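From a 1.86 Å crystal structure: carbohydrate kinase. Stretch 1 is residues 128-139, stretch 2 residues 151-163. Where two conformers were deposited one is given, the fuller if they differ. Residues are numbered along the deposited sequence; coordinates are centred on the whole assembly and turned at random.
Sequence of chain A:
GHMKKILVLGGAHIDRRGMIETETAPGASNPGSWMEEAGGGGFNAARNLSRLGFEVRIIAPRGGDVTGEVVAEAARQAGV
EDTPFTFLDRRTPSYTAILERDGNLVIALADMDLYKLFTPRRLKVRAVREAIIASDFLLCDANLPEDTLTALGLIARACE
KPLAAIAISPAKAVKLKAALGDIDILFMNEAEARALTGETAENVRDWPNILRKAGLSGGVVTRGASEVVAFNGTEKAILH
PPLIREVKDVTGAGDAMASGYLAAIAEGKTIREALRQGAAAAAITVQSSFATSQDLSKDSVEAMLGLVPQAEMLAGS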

# COMPACT_ATOMS: atom_id res chain seq x y z
N VAL A 128 -5.82 19.39 -7.77
CA VAL A 128 -5.19 18.06 -7.76
C VAL A 128 -4.00 18.09 -8.75
O VAL A 128 -2.92 17.59 -8.45
N ARG A 129 -4.20 18.70 -9.93
CA ARG A 129 -3.09 18.80 -10.90
C ARG A 129 -1.89 19.53 -10.32
O ARG A 129 -0.77 19.13 -10.53
N GLU A 130 -2.13 20.60 -9.56
CA GLU A 130 -1.07 21.34 -8.91
C GLU A 130 -0.38 20.50 -7.81
O GLU A 130 0.83 20.58 -7.62
N ALA A 131 -1.15 19.71 -7.07
CA ALA A 131 -0.52 18.78 -6.11
C ALA A 131 0.44 17.85 -6.84
O ALA A 131 1.61 17.60 -6.37
N ILE A 132 -0.02 17.34 -7.98
CA ILE A 132 0.81 16.45 -8.82
C ILE A 132 2.10 17.16 -9.28
O ILE A 132 3.21 16.61 -9.15
N ILE A 133 1.97 18.40 -9.74
CA ILE A 133 3.11 19.13 -10.28
C ILE A 133 4.13 19.46 -9.17
O ILE A 133 5.35 19.56 -9.41
N ALA A 134 3.62 19.62 -7.95
CA ALA A 134 4.47 19.89 -6.78
C ALA A 134 5.21 18.64 -6.30
O ALA A 134 6.15 18.74 -5.48
N SER A 135 4.80 17.46 -6.77
CA SER A 135 5.39 16.20 -6.29
C SER A 135 6.50 15.70 -7.21
O SER A 135 6.66 16.20 -8.34
N ASP A 136 7.26 14.70 -6.76
CA ASP A 136 8.31 14.07 -7.58
C ASP A 136 7.96 12.63 -8.02
O ASP A 136 8.54 12.09 -8.96
N PHE A 137 7.03 12.00 -7.30
CA PHE A 137 6.66 10.62 -7.51
C PHE A 137 5.22 10.46 -6.99
O PHE A 137 4.89 10.99 -5.92
N LEU A 138 4.39 9.74 -7.73
CA LEU A 138 2.98 9.48 -7.37
C LEU A 138 2.78 8.05 -6.92
O LEU A 138 3.47 7.12 -7.44
N LEU A 139 1.84 7.87 -6.00
CA LEU A 139 1.45 6.54 -5.59
C LEU A 139 -0.05 6.48 -5.49
O LEU A 139 -0.66 7.33 -4.84
N ALA A 151 -7.51 7.95 -15.66
CA ALA A 151 -7.31 9.39 -15.80
C ALA A 151 -6.04 9.83 -15.09
O ALA A 151 -5.30 10.67 -15.64
N LEU A 152 -5.81 9.27 -13.90
CA LEU A 152 -4.57 9.49 -13.13
C LEU A 152 -3.33 9.08 -13.94
O LEU A 152 -2.35 9.84 -14.02
N GLY A 153 -3.38 7.89 -14.55
CA GLY A 153 -2.32 7.47 -15.48
C GLY A 153 -2.04 8.49 -16.61
O GLY A 153 -0.88 8.87 -16.85
N LEU A 154 -3.09 8.99 -17.28
CA LEU A 154 -2.91 10.07 -18.29
C LEU A 154 -2.23 11.36 -17.74
O LEU A 154 -1.36 11.93 -18.39
N ILE A 155 -2.63 11.78 -16.54
CA ILE A 155 -2.06 12.98 -15.90
C ILE A 155 -0.59 12.79 -15.56
O ILE A 155 0.23 13.65 -15.86
N ALA A 156 -0.27 11.64 -14.95
CA ALA A 156 1.12 11.28 -14.69
C ALA A 156 1.97 11.33 -15.94
O ALA A 156 3.08 11.86 -15.91
N ARG A 157 1.47 10.73 -17.02
CA ARG A 157 2.12 10.80 -18.34
C ARG A 157 2.40 12.26 -18.67
O ARG A 157 3.56 12.66 -18.77
N ALA A 158 1.34 13.06 -18.81
CA ALA A 158 1.46 14.44 -19.26
C ALA A 158 2.40 15.27 -18.38
O ALA A 158 3.13 16.12 -18.88
N CYS A 159 2.38 14.98 -17.07
CA CYS A 159 3.25 15.65 -16.10
C CYS A 159 4.65 15.03 -15.95
O CYS A 159 5.46 15.52 -15.16
N GLU A 160 4.95 13.98 -16.71
CA GLU A 160 6.21 13.23 -16.53
C GLU A 160 6.53 12.97 -15.05
O GLU A 160 7.64 13.24 -14.55
N LYS A 161 5.53 12.43 -14.35
CA LYS A 161 5.70 11.98 -12.99
C LYS A 161 5.63 10.47 -12.97
O LYS A 161 4.71 9.89 -13.54
N PRO A 162 6.63 9.82 -12.35
CA PRO A 162 6.58 8.38 -12.10
C PRO A 162 5.32 8.02 -11.34
O PRO A 162 4.93 8.75 -10.38
N LEU A 163 4.68 6.91 -11.72
CA LEU A 163 3.49 6.44 -10.99
C LEU A 163 3.64 4.99 -10.52
O LEU A 163 3.88 4.10 -11.34

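The most unusual feature of this contact is Lys161, whose ammonium bonds weakly to Ser135 O and reaches Ile133 O and Asp136 OD1 through two waters. Its CA-to-CB bond points toward stretch 1, and the chain runs m, m, t, t. Lys161 NZ donates a weak hydrogen bond to Ser135 O at 2.9 Å. Water 1 accepts from Lys161 NZ at 2.7 Å and donates to Ile133 O at 2.7 Å. Water 2 links the same amine to a side chain: it donates to Asp136 OD1 at 2.8 Å and accepts weakly from Lys161 NZ at 2.9 Å. The aliphatic part of the lysine is used too, with Lys161 CG 4.0 Å from Ile132 CG2. Ser135 (chi1 p) turns back on its own stretch, where Ser135 OG donates to Ile132 O at 2.9 Å.

Between the helices, Ile132 and Ile155 point toward each other. Both are m, t. Ile132 CD1 lies 3.6 Å from Ile155 CG2 and 3.9 Å from Leu152 CD1. Cys159 (m) also points in, and its SG is 4.1 Å from Ile133 CG1. Arg129 starts sideways, but its extended t, t, t chain carries the guanidinium to the second helix. Ile155 CG2 lies over one face of that group. Ala158 CB sits at its edge, 3.6 Å from Arg129 NH1. These are packing contacts.

Beyond the helices, the chains pair as parallel strands. Leu138 N donates to Pro162 O at 2.9 Å. Leu138 and Leu163 share one face of the sheet, with Leu138 CB 3.8 Å from Leu163 CD1. Leu138 (m, t) also reaches the helix, where its CD1 is 3.9 Å from Ala156 CB. The CA-to-CB bond of Phe137 points away, yet its ring comes back to Pro162. Pro162 CB sits 3.5 Å from the centroid of the Phe137 ring, nearly on its normal, a CH-pi contact.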

# COMPACT_ATOMS: atom_id res chain seq x y z
CB VAL A 128 -6.17 16.93 -8.17
CG1 VAL A 128 -5.41 15.54 -8.32
CG2 VAL A 128 -7.38 16.83 -7.17
CB ARG A 129 -3.50 19.45 -12.21
CG ARG A 129 -2.51 19.08 -13.33
CD ARG A 129 -2.95 19.62 -14.65
NE ARG A 129 -2.09 19.05 -15.67
CZ ARG A 129 -2.49 18.13 -16.53
NH1 ARG A 129 -1.65 17.67 -17.46
NH2 ARG A 129 -3.75 17.70 -16.49
CB GLU A 130 -1.65 22.62 -8.31
CG GLU A 130 -2.09 23.59 -9.42
CD GLU A 130 -2.72 24.85 -8.88
OE1 GLU A 130 -2.66 25.14 -7.68
OE2 GLU A 130 -3.28 25.58 -9.71
CB ALA A 131 -1.61 17.95 -5.34
CB ILE A 132 -0.02 15.84 -10.00
CG1 ILE A 132 -1.10 14.89 -9.42
CG2 ILE A 132 0.90 15.11 -11.01
CD1 ILE A 132 -2.10 14.34 -10.39
CB ILE A 133 2.64 20.43 -11.01
CG1 ILE A 133 1.93 20.06 -12.33
CG2 ILE A 133 3.83 21.38 -11.25
CD1 ILE A 133 1.16 21.26 -12.98
CB ALA A 134 3.64 20.45 -5.65
CB SER A 135 4.30 15.12 -6.18
OG SER A 135 4.19 14.46 -7.43
CB ASP A 136 9.62 13.99 -6.76
CG ASP A 136 10.14 15.34 -6.37
OD1 ASP A 136 10.14 16.26 -7.25
OD2 ASP A 136 10.55 15.50 -5.20
CB PHE A 137 7.57 9.71 -6.66
CG PHE A 137 7.86 8.39 -7.28
CD1 PHE A 137 9.16 8.07 -7.70
CD2 PHE A 137 6.84 7.45 -7.48
CE1 PHE A 137 9.45 6.82 -8.31
CE2 PHE A 137 7.09 6.21 -8.09
CZ PHE A 137 8.42 5.88 -8.50
CB LEU A 138 2.04 9.73 -8.56
CG LEU A 138 2.19 11.10 -9.25
CD1 LEU A 138 1.26 11.19 -10.43
CD2 LEU A 138 1.97 12.27 -8.27
CB LEU A 139 2.08 6.16 -4.23
CG LEU A 139 1.56 4.83 -3.60
CD1 LEU A 139 1.91 3.59 -4.48
CD2 LEU A 139 2.11 4.68 -2.15
CB ALA A 151 -8.50 10.17 -15.28
CB LEU A 152 -4.57 8.73 -11.79
CG LEU A 152 -3.34 9.02 -10.93
CD1 LEU A 152 -3.06 10.54 -10.72
CD2 LEU A 152 -3.37 8.22 -9.61
CB LEU A 154 -4.23 10.42 -18.96
CG LEU A 154 -4.69 9.78 -20.27
CD1 LEU A 154 -4.66 8.28 -20.25
CD2 LEU A 154 -6.10 10.22 -20.61
CB ILE A 155 -2.83 13.41 -14.64
CG1 ILE A 155 -4.24 13.87 -15.00
CG2 ILE A 155 -2.10 14.56 -13.96
CD1 ILE A 155 -5.12 14.18 -13.75
CB ALA A 156 1.21 9.92 -14.07
CB ARG A 157 1.23 10.19 -19.42
CG ARG A 157 1.94 9.78 -20.74
CD ARG A 157 0.88 9.45 -21.82
NE ARG A 157 0.01 8.35 -21.41
CZ ARG A 157 -1.09 7.99 -22.05
NH1 ARG A 157 -1.45 8.63 -23.15
NH2 ARG A 157 -1.83 6.99 -21.60
CB ALA A 158 0.08 15.12 -19.38
CB CYS A 159 2.54 15.69 -14.73
SG CYS A 159 1.13 16.82 -14.74
CB GLU A 160 7.36 13.94 -17.27
CG GLU A 160 7.03 14.22 -18.72
CD GLU A 160 7.66 15.50 -19.27
OE1 GLU A 160 7.64 16.54 -18.56
OE2 GLU A 160 8.12 15.50 -20.44
CB LYS A 161 4.64 12.57 -12.06
CG LYS A 161 4.69 14.08 -11.98
CD LYS A 161 5.92 14.61 -11.24
CE LYS A 161 5.93 16.16 -11.29
NZ LYS A 161 7.34 16.64 -11.08
CB PRO A 162 7.84 8.13 -11.24
CG PRO A 162 8.80 9.22 -11.70
CD PRO A 162 7.89 10.42 -11.87
CB LEU A 163 2.22 6.55 -11.87
CG LEU A 163 0.85 6.03 -11.38
CD1 LEU A 163 0.30 6.79 -10.19
CD2 LEU A 163 -0.18 6.08 -12.54
O HOH W 1 7.02 19.30 -11.46
O HOH W 2 9.98 16.33 -10.01